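Local coordinates for protein ATP synthase subunit s, mitochondrial (PDB 3E3Z) that regulates mitochondrial ATP synthase, being needed for its proton conduction and blocking a proton leak through an alternative exit pathway, at residues Glu29-Cys34 / Ser71-Ile76. The protein carries 1 engineered substitution. Numbering follows the deposited sequence.
Sequences EWLLRC and SCIMSI. With PA0 (Phenylarsine oxide), chain D.
Cys34, the first residue past the C-terminal end of helix 23-33, turns its carbonyl oxygen to the loop after strand 63-69, where two donors grip it. Cys72 N lies 2.9 Å from Cys34 O, in the carbonyl plane, with an N-H...O angle of 156°. The hydroxyl Ser71 OG donates from 2.7 Å to Cys34 O but stands 50° out of that plane. A weak bond from Ile73 N to Ser71 OG helps fix the hydroxyl's place, so an alanine at Ser71 would probably take one of the two donors described from Cys34 O and leave Ile73 N without this acceptor.

Ile73 can be traced from its root outward. Its CB already touches the indole at Trp30 CZ2 (3.7 Å). From there CG2, anti to the carbonyl carbon, packs against three side chains. It meets the indole obliquely, 3.5 Å from Trp30 CZ2. It also touches Cys34 CB and, more loosely, Leu31 CD2, which lies on the same side of the ring plane. CG1 sits between the backbone N and the carbonyl carbon, and leads to the tip, Ile73 CD1, whose nearest atom across the contact is Leu31 CD2 at 4.3 Å. Beside this packing, Cys34 CB lies 3.6 Å from Cys72 SG.

The contact thus closes the N-terminal domain onto the second leucine-rich repeat: the side chain of Ser71 is about 5 Å from the bound magnesium ion, whose binding residues include Gly35 and Thr69, helix 2-11 touches Cys34 and Ile73, and Leu31 and Ile73 rest on strand 63-69.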
loop_
_atom_site.group_PDB
_atom_site.type_symbol
_atom_site.label_atom_id
_atom_site.label_comp_id
_atom_site.label_asym_id
_atom_site.label_seq_id
_atom_site.Cartn_x
_atom_site.Cartn_y
_atom_site.Cartn_z
ATOM N N GLU A 29 11.941 -0.232 -5.970
ATOM C CA GLU A 29 13.101 -0.743 -5.231
ATOM C C GLU A 29 12.789 -1.010 -3.768
ATOM O O GLU A 29 13.109 -2.083 -3.231
ATOM C CB GLU A 29 14.282 0.189 -5.385
ATOM C CG GLU A 29 14.808 0.164 -6.787
ATOM C CD GLU A 29 15.754 1.279 -7.106
ATOM O OE1 GLU A 29 15.985 2.152 -6.255
ATOM O OE2 GLU A 29 16.308 1.256 -8.227
ATOM N N TRP A 30 12.135 -0.034 -3.146
ATOM C CA TRP A 30 11.657 -0.161 -1.748
ATOM C C TRP A 30 10.744 -1.387 -1.582
ATOM O O TRP A 30 10.942 -2.219 -0.722
ATOM C CB TRP A 30 10.989 1.137 -1.258
ATOM C CG TRP A 30 10.111 0.992 -0.055
ATOM C CD1 TRP A 30 10.481 0.603 1.188
ATOM C CD2 TRP A 30 8.683 1.220 0.004
ATOM N NE1 TRP A 30 9.390 0.597 2.036
ATOM C CE2 TRP A 30 8.279 0.968 1.327
ATOM C CE3 TRP A 30 7.727 1.634 -0.932
ATOM C CZ2 TRP A 30 6.952 1.054 1.734
ATOM C CZ3 TRP A 30 6.418 1.722 -0.516
ATOM C CH2 TRP A 30 6.045 1.441 0.789
ATOM N N LEU A 31 9.713 -1.476 -2.430
ATOM C CA LEU A 31 8.753 -2.568 -2.336
ATOM C C LEU A 31 9.422 -3.928 -2.511
ATOM O O LEU A 31 9.293 -4.815 -1.674
ATOM C CB LEU A 31 7.570 -2.353 -3.298
ATOM C CG LEU A 31 6.682 -1.251 -2.759
ATOM C CD1 LEU A 31 5.861 -0.545 -3.833
ATOM C CD2 LEU A 31 5.802 -1.783 -1.661
ATOM N N LEU A 32 10.186 -4.092 -3.574
ATOM C CA LEU A 32 10.775 -5.374 -3.837
ATOM C C LEU A 32 11.816 -5.742 -2.737
ATOM O O LEU A 32 11.903 -6.891 -2.318
ATOM C CB LEU A 32 11.399 -5.437 -5.248
ATOM C CG LEU A 32 10.387 -5.953 -6.281
ATOM C CD1 LEU A 32 9.155 -4.985 -6.489
ATOM C CD2 LEU A 32 11.111 -6.232 -7.604
ATOM N N ARG A 33 12.599 -4.771 -2.282
ATOM C CA ARG A 33 13.625 -5.118 -1.280
ATOM C C ARG A 33 12.953 -5.534 0.029
ATOM O O ARG A 33 13.492 -6.334 0.785
ATOM C CB ARG A 33 14.658 -4.018 -1.086
ATOM C CG ARG A 33 14.238 -2.852 -0.241
ATOM C CD ARG A 33 15.023 -1.622 -0.560
ATOM N NE ARG A 33 14.698 -0.506 0.307
ATOM C CZ ARG A 33 14.783 0.768 -0.021
ATOM N NH1 ARG A 33 15.307 1.162 -1.203
ATOM N NH2 ARG A 33 14.410 1.677 0.842
ATOM N N CYS A 34 11.725 -5.065 0.234
ATOM C CA CYS A 34 10.924 -5.410 1.434
ATOM C C CYS A 34 9.938 -6.581 1.258
ATOM O O CYS A 34 9.043 -6.838 2.080
ATOM C CB CYS A 34 10.139 -4.184 1.876
ATOM S SG CYS A 34 11.140 -2.799 2.544
ATOM N N SER A 71 5.579 -9.144 3.672
ATOM C CA SER A 71 6.465 -8.017 3.430
ATOM C C SER A 71 6.763 -7.240 4.714
ATOM O O SER A 71 5.959 -7.208 5.640
ATOM C CB SER A 71 5.795 -7.071 2.429
ATOM O OG SER A 71 6.493 -5.877 2.238
ATOM N N CYS A 72 7.944 -6.644 4.748
ATOM C CA CYS A 72 8.376 -5.833 5.911
ATOM C C CYS A 72 8.179 -4.349 5.780
ATOM O O CYS A 72 8.725 -3.573 6.564
ATOM C CB CYS A 72 9.836 -6.100 6.285
ATOM S SG CYS A 72 11.005 -5.603 5.083
ATOM N N ILE A 73 7.342 -3.937 4.838
ATOM C CA ILE A 73 7.023 -2.516 4.711
ATOM C C ILE A 73 6.333 -1.992 5.964
ATOM O O ILE A 73 5.519 -2.667 6.611
ATOM C CB ILE A 73 6.237 -2.160 3.419
ATOM C CG1 ILE A 73 4.890 -2.875 3.357
ATOM C CG2 ILE A 73 7.071 -2.465 2.167
ATOM C CD1 ILE A 73 4.052 -2.480 2.149
ATOM N N MET A 74 6.686 -0.758 6.324
ATOM C CA MET A 74 5.995 -0.112 7.419
ATOM C C MET A 74 6.280 1.378 7.479
ATOM O O MET A 74 7.299 1.841 7.002
ATOM C CB MET A 74 6.410 -0.775 8.733
ATOM C CG MET A 74 7.802 -0.496 9.120
ATOM S SD MET A 74 8.269 -1.083 10.778
ATOM C CE MET A 74 6.915 -0.720 11.753
ATOM N N SER A 75 5.326 2.074 8.084
ATOM C CA SER A 75 5.421 3.485 8.519
ATOM C C SER A 75 6.101 4.371 7.500
ATOM O O SER A 75 5.564 4.593 6.424
ATOM C CB SER A 75 6.050 3.638 9.916
ATOM O OG SER A 75 7.414 3.237 9.982
ATOM N N ILE A 76 7.246 4.939 7.852
ATOM C CA ILE A 76 7.849 5.946 6.959
ATOM C C ILE A 76 8.343 5.403 5.613
ATOM O O ILE A 76 8.616 6.180 4.696
ATOM C CB ILE A 76 8.920 6.819 7.646
ATOM C CG1 ILE A 76 10.044 5.984 8.205
ATOM C CG2 ILE A 76 8.231 7.651 8.748
ATOM C CD1 ILE A 76 11.322 6.835 8.516
HETATM AS AS7 PA0 D . 12.503 -7.355 4.958
HETATM C C1 PA0 D . 12.920 -7.244 6.261
HETATM C C2 PA0 D . 13.941 -6.371 6.616
HETATM C C3 PA0 D . 14.341 -6.263 7.939
HETATM C C4 PA0 D . 13.732 -7.020 8.936
HETATM C C5 PA0 D . 12.711 -7.904 8.597
HETATM C C6 PA0 D . 12.317 -8.011 7.266
#